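Local coordinates for protein AxyAgu115A (Amphibacillus xylanus NBRC 15112, PDB 6NPS) that acts as a family GH115 alpha-glucuronidase, a glycoside hydrolase that removes glucuronic acid side groups from arabinoglucuronoxylan in coordination with alpha-arabinofuranosidases, at the interface of chains A and B. Numbering follows the deposited sequence. Chains: chain A/B, AxyAgu115A.

Contact 1: the interface of chains A and B. Residues chain A 662-663; chain B 617, 638.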
# COMPACT_ATOMS: atom_id res chain seq x y z
N ASN A 662 1.67 -15.80 -17.48
CA ASN A 662 1.87 -16.73 -18.60
C ASN A 662 1.32 -18.14 -18.33
O ASN A 662 0.74 -18.75 -19.23
CB ASN A 662 3.34 -16.83 -18.94
CG ASN A 662 3.93 -15.50 -19.44
OD1 ASN A 662 3.25 -14.72 -20.09
ND2 ASN A 662 5.22 -15.27 -19.16
N LYS A 663 1.53 -18.71 -17.08
CA LYS A 663 1.14 -20.12 -16.92
C LYS A 663 -0.33 -20.23 -16.52
O LYS A 663 -0.87 -19.32 -15.89
CB LYS A 663 1.99 -20.79 -15.86
CG LYS A 663 3.38 -21.19 -16.33
CD LYS A 663 4.16 -21.89 -15.24
CE LYS A 663 5.65 -22.01 -15.61
NZ LYS A 663 6.06 -21.13 -16.76
N GLN B 617 7.64 -10.38 -23.90
CA GLN B 617 7.19 -11.60 -24.56
C GLN B 617 7.69 -11.67 -26.00
O GLN B 617 8.08 -12.74 -26.50
CB GLN B 617 5.66 -11.67 -24.51
CG GLN B 617 5.12 -13.09 -24.67
CD GLN B 617 5.73 -14.06 -23.67
OE1 GLN B 617 5.61 -13.88 -22.45
NE2 GLN B 617 6.40 -15.10 -24.17
N GLU B 638 10.42 -18.48 -16.21
CA GLU B 638 9.66 -17.38 -15.60
C GLU B 638 10.61 -16.49 -14.85
O GLU B 638 11.50 -16.99 -14.16
CB GLU B 638 8.61 -17.90 -14.61
CG GLU B 638 7.40 -18.54 -15.24
CD GLU B 638 6.52 -17.55 -15.98
OE1 GLU B 638 6.27 -16.45 -15.44
OE2 GLU B 638 6.09 -17.85 -17.11
O HOH W 1 4.13 -14.99 -15.66
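Three flat groups meet here, the side-chain amides of A:Asn662 and B:Gln617 and the carboxylate of B:Glu638. The two amides run antiparallel with their planes 89° apart, and the carbonyl oxygen OE1 of B:Gln617 lies 3.4 Å from OD1 of A:Asn662; neither oxygen has a proton to share, and the contact is packing. The carboxylate is turned 66° from the A:Asn662 amide and spreads its two oxygens over different partners. Its OE2 takes a weak hydrogen bond from ND2 of A:Asn662 at 3.4 Å and also faces the ammonium NZ of A:Lys663 at 3.3 Å, a long salt bridge. The other carboxylate oxygen, OE1 of B:Glu638, holds water 1 at 2.6 Å. This water also meets the backbone N of A:Asn662 at 3.2 Å. A:Lys663 arrives from the opposite direction to B:Glu638; its chain bends at the last torsion (chi4 14°), turning NZ back toward the carboxylate. An alanine in place of B:Glu638 would probably leave the A:Lys663 ammonium without its opposite charge and water 1 without its carboxylate partner. In the fold, A:Asn662 and A:Lys663 belong to a loop between strands 655-657 and 666-670, which lies against helix 601-629 of chain B, carrying B:Gln617, and the loop after that helix, carrying B:Glu638.

Contact 2: the interface of chains A and B. Residues chain A 595-598, 656-657; chain B 651-652, 654.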
# COMPACT_ATOMS: atom_id res chain seq x y z
N ALA A 595 -6.56 -7.43 -7.27
CA ALA A 595 -5.43 -7.07 -8.13
C ALA A 595 -4.08 -7.44 -7.51
O ALA A 595 -3.17 -7.84 -8.23
CB ALA A 595 -5.45 -5.58 -8.45
N GLN A 596 -3.96 -7.39 -6.18
CA GLN A 596 -2.75 -7.84 -5.49
C GLN A 596 -2.53 -9.34 -5.62
O GLN A 596 -1.42 -9.83 -5.35
CB GLN A 596 -2.82 -7.48 -4.00
CG GLN A 596 -2.75 -5.95 -3.75
CD GLN A 596 -3.35 -5.52 -2.39
OE1 GLN A 596 -4.05 -6.29 -1.71
NE2 GLN A 596 -3.06 -4.28 -1.98
N LEU A 597 -3.56 -10.08 -6.02
CA LEU A 597 -3.40 -11.50 -6.29
C LEU A 597 -3.30 -11.81 -7.79
O LEU A 597 -3.30 -12.99 -8.16
CB LEU A 597 -4.59 -12.28 -5.67
CG LEU A 597 -4.80 -12.05 -4.16
CD1 LEU A 597 -6.18 -12.52 -3.65
CD2 LEU A 597 -3.67 -12.71 -3.39
N ASN A 598 -3.20 -10.78 -8.63
CA ASN A 598 -3.13 -10.89 -10.10
C ASN A 598 -4.37 -11.62 -10.64
O ASN A 598 -4.27 -12.41 -11.60
CB ASN A 598 -1.88 -11.63 -10.56
CG ASN A 598 -1.31 -11.15 -11.94
OD1 ASN A 598 -0.39 -10.35 -11.92
ND2 ASN A 598 -1.85 -11.59 -13.08
N SER A 656 -7.22 -0.49 -9.90
CA SER A 656 -6.10 -1.39 -10.14
C SER A 656 -6.48 -2.30 -11.30
O SER A 656 -7.59 -2.84 -11.30
CB SER A 656 -5.79 -2.24 -8.91
OG SER A 656 -5.33 -1.45 -7.82
N TYR A 657 -5.59 -2.45 -12.27
CA TYR A 657 -5.80 -3.39 -13.36
C TYR A 657 -4.70 -4.43 -13.38
O TYR A 657 -3.54 -4.14 -13.09
CB TYR A 657 -5.86 -2.70 -14.72
CG TYR A 657 -7.15 -1.96 -14.94
CD1 TYR A 657 -7.29 -0.63 -14.50
CD2 TYR A 657 -8.22 -2.54 -15.60
CE1 TYR A 657 -8.45 0.09 -14.71
CE2 TYR A 657 -9.41 -1.83 -15.81
CZ TYR A 657 -9.50 -0.50 -15.36
OH TYR A 657 -10.63 0.24 -15.55
N LYS B 651 4.01 -12.55 -9.87
CA LYS B 651 2.95 -11.62 -10.27
C LYS B 651 3.51 -10.52 -11.15
O LYS B 651 4.64 -10.08 -10.95
CB LYS B 651 2.26 -11.01 -9.03
CG LYS B 651 1.29 -12.05 -8.35
CD LYS B 651 0.90 -11.61 -6.94
CE LYS B 651 0.20 -12.76 -6.20
NZ LYS B 651 1.17 -13.75 -5.63
N ASN B 652 2.71 -10.10 -12.13
CA ASN B 652 3.06 -8.97 -13.00
C ASN B 652 2.84 -7.65 -12.26
O ASN B 652 2.22 -7.62 -11.19
CB ASN B 652 2.19 -9.02 -14.24
CG ASN B 652 2.65 -10.08 -15.20
OD1 ASN B 652 3.85 -10.33 -15.31
ND2 ASN B 652 1.71 -10.71 -15.88
N VAL B 654 1.06 -4.32 -11.18
CA VAL B 654 -0.33 -3.90 -11.08
C VAL B 654 -0.40 -2.45 -11.55
O VAL B 654 0.40 -1.60 -11.11
CB VAL B 654 -0.86 -4.05 -9.65
CG1 VAL B 654 -2.34 -3.59 -9.56
CG2 VAL B 654 -0.73 -5.50 -9.21
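B:Lys651 and B:Val654 lie against the end of helix 564-596 of chain A and the turn that follows it. The aliphatic part of the lysine does the touching: CG rests 3.9 Å from CB of A:Asn598, CD passes the backbone O of A:Gln596, and CE packs 3.8 Å from CA of A:Leu597. The chain is extended through chi2 and chi3, which lays its methylenes along the turn, and bends only at chi4 (81°). CG1 of B:Val654 sits between the helix end and strand 655-657 of chain A, and CG2 faces the helix end. With CG1 opposite the backbone N (chi1 179°), that methyl reaches CB of A:Ser656 at 3.8 Å and CB of A:Ala595 at 3.9 Å, while CG2 meets the backbone O of A:Ala595. Farther out, A:Asn598, two residues past the helix end, has a positive phi (59°), which probably helps turn its side chain toward chain B. The patch thus joins apolar packing to a hydrogen bond to the main chain, in which the backbone N of B:Asn652 donates to OD1 of A:Asn598 at 3.1 Å, approaching from above the carbonyl plane.

Contact 3: the interface of chains A and B. Residues chain A 649; chain B 677-678, 683.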
# COMPACT_ATOMS: atom_id res chain seq x y z
N GLU A 649 -7.47 18.62 -1.32
CA GLU A 649 -6.68 17.46 -1.76
C GLU A 649 -7.47 16.16 -1.71
O GLU A 649 -6.88 15.07 -1.65
CB GLU A 649 -5.38 17.35 -0.95
CG GLU A 649 -4.48 18.57 -1.24
CD GLU A 649 -3.22 18.66 -0.40
OE1 GLU A 649 -3.26 18.38 0.82
OE2 GLU A 649 -2.17 19.07 -0.96
N SER B 677 2.42 20.12 -2.97
CA SER B 677 1.32 20.86 -2.35
C SER B 677 0.30 21.24 -3.42
O SER B 677 0.66 21.57 -4.56
CB SER B 677 1.84 22.13 -1.66
OG SER B 677 0.72 22.95 -1.29
N GLU B 678 -0.97 21.23 -3.04
CA GLU B 678 -2.01 21.83 -3.87
C GLU B 678 -2.37 23.26 -3.46
O GLU B 678 -3.30 23.86 -4.02
CB GLU B 678 -3.28 20.97 -3.85
CG GLU B 678 -3.20 19.73 -4.76
CD GLU B 678 -4.56 19.00 -4.92
OE1 GLU B 678 -5.61 19.67 -4.97
OE2 GLU B 678 -4.54 17.75 -5.02
N HIS B 683 -3.37 23.52 4.87
CA HIS B 683 -2.42 22.42 4.95
C HIS B 683 -1.06 22.92 4.47
O HIS B 683 -0.78 24.12 4.49
CB HIS B 683 -3.01 21.21 4.19
CG HIS B 683 -4.43 20.93 4.59
ND1 HIS B 683 -4.75 20.34 5.80
CD2 HIS B 683 -5.61 21.26 4.01
CE1 HIS B 683 -6.06 20.28 5.93
NE2 HIS B 683 -6.61 20.82 4.85
O HOH W 2 -7.16 20.77 -3.29
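A:Glu649 and B:Glu678 lie antiparallel, side by side, two extended glutamates with their carboxylate planes 80° apart. Each places its aliphatic stem beside the other: CG of A:Glu649 is 3.7 Å from both CB and CD of B:Glu678. This offset carries the head of each side chain toward the backbone of its neighbour and separates the two acidic groups, with OE2 of A:Glu649 standing 4.9 Å from OE2 of B:Glu678. Both side chains start with CG opposite the carbonyl carbon and then run straight. The backbone N of B:Glu678 donates a hydrogen bond to OE2 of A:Glu649 at 3.2 Å, on the anti side and somewhat out of the carboxylate plane. In return, OE1 of B:Glu678 holds water 2 at 2.5 Å, and that water lies 2.9 Å from the backbone N of A:Glu649. Each carboxylate therefore meets the other residue's main-chain nitrogen, one directly and one through water, which probably offsets the repulsion between like charges. B:Ser677 and B:His683 border the A:Glu649 side chain more loosely. This small polar contact links a loop of chain A to the loop that follows strand 676-677 of chain B and probably helps set how the two subunits lie together in the deposited dimer.

Contact 4: the interface of chains A and B. Residues chain A 598, 659-661, 665; chain B 650-652.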
# COMPACT_ATOMS: atom_id res chain seq x y z
N ASN A 598 -3.20 -10.78 -8.63
CA ASN A 598 -3.13 -10.89 -10.10
C ASN A 598 -4.37 -11.62 -10.64
O ASN A 598 -4.27 -12.41 -11.60
CB ASN A 598 -1.88 -11.63 -10.56
CG ASN A 598 -1.31 -11.15 -11.94
OD1 ASN A 598 -0.39 -10.35 -11.92
ND2 ASN A 598 -1.85 -11.59 -13.08
N LEU A 659 -2.44 -7.56 -15.28
CA LEU A 659 -1.92 -8.08 -16.53
C LEU A 659 -1.79 -9.60 -16.36
O LEU A 659 -1.10 -10.05 -15.41
CB LEU A 659 -0.57 -7.45 -16.89
CG LEU A 659 -0.63 -5.90 -17.04
CD1 LEU A 659 0.75 -5.23 -17.11
CD2 LEU A 659 -1.44 -5.56 -18.27
N PRO A 660 -2.41 -10.42 -17.21
CA PRO A 660 -2.39 -11.89 -17.00
C PRO A 660 -0.98 -12.45 -16.94
O PRO A 660 -0.11 -12.04 -17.68
CB PRO A 660 -3.13 -12.45 -18.22
CG PRO A 660 -3.65 -11.26 -18.98
CD PRO A 660 -2.96 -10.02 -18.52
N VAL A 661 -0.78 -13.47 -16.11
CA VAL A 661 0.50 -14.16 -16.13
C VAL A 661 0.51 -15.21 -17.24
O VAL A 661 -0.52 -15.52 -17.83
CB VAL A 661 0.81 -14.80 -14.77
CG1 VAL A 661 0.89 -13.71 -13.67
CG2 VAL A 661 -0.26 -15.86 -14.43
N ARG A 665 -2.45 -20.88 -14.24
CA ARG A 665 -2.53 -21.03 -12.81
C ARG A 665 -3.92 -20.66 -12.33
O ARG A 665 -4.65 -19.86 -12.96
CB ARG A 665 -1.48 -20.12 -12.13
CG ARG A 665 -0.05 -20.42 -12.47
CD ARG A 665 0.91 -19.16 -12.40
NE ARG A 665 0.55 -18.27 -11.29
CZ ARG A 665 1.15 -17.11 -11.04
NH1 ARG A 665 2.13 -16.71 -11.86
NH2 ARG A 665 0.74 -16.33 -10.00
N ASN B 650 4.38 -15.99 -8.88
CA ASN B 650 4.91 -14.69 -9.25
C ASN B 650 3.81 -13.86 -9.88
O ASN B 650 2.76 -14.38 -10.33
CB ASN B 650 6.14 -14.80 -10.17
CG ASN B 650 5.79 -15.42 -11.53
OD1 ASN B 650 5.03 -16.36 -11.61
ND2 ASN B 650 6.37 -14.88 -12.59
N LYS B 651 4.01 -12.55 -9.87
CA LYS B 651 2.95 -11.62 -10.27
C LYS B 651 3.51 -10.52 -11.15
O LYS B 651 4.64 -10.08 -10.95
CB LYS B 651 2.26 -11.01 -9.03
CG LYS B 651 1.29 -12.05 -8.35
CD LYS B 651 0.90 -11.61 -6.94
CE LYS B 651 0.20 -12.76 -6.20
NZ LYS B 651 1.17 -13.75 -5.63
N ASN B 652 2.71 -10.10 -12.13
CA ASN B 652 3.06 -8.97 -13.00
C ASN B 652 2.84 -7.65 -12.26
O ASN B 652 2.22 -7.62 -11.19
CB ASN B 652 2.19 -9.02 -14.24
CG ASN B 652 2.65 -10.08 -15.20
OD1 ASN B 652 3.85 -10.33 -15.31
ND2 ASN B 652 1.71 -10.71 -15.88
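B:Asn650 and A:Arg665 meet through a backbone carbonyl and a guanidinium that the arginine torsions turn toward it: CG of the arginine stands opposite its own carbonyl carbon (chi1 -61°) and the chain bends at chi3 (37°). NH1 and NH2 of A:Arg665 approach end-on and both donate to O of B:Asn650, at 2.9 Å and 2.8 Å, with this oxygen in the guanidinium plane. CG2 of A:Val661 lies over the rim of one guanidinium face, 3.5 Å above the plane, a second-shell support. A lysine in place of A:Arg665 would probably lose this two-nitrogen grip on the carbonyl and the flat surface that packs on the valine. In B:Asn652, CG also lies opposite the carbonyl carbon, which sends the amide into chain A. Its ND2 donates almost straight (177° at H) to the backbone O of A:Leu659 at 2.9 Å, with that oxygen in the plane of the asparagine amide. ND2 of A:Asn598 reaches O of A:Leu659 at 2.9 Å from the opposite face, so each subunit gives this carbonyl a donor. By reading main-chain carbonyls in both directions, the site probably fixes loop 650-652 of chain B against the loop after strand 655-657 of chain A and helps hold the deposited dimer together.

Contacts 1, 2 and 4 form one continuous stretch of the interface: the C-alpha centres of contacts 2 and 4 lie about 7 Å apart, those of 1 and 4 about 8 Å, and those of 1 and 2 about 15 Å. Contacts 2 and 4 share A:Asn598, B:Lys651 and B:Asn652, while contacts 1 and 4 draw on neighbouring residues of the chain A loop between strands 655-657 and 666-670. Contact 3 lies apart, about 29 Å from contact 2 and 42 Å from contact 1. Two-fold symmetry repeats each contact with the chains exchanged, so these separated patches probably restrain the relative orientation of the subunits.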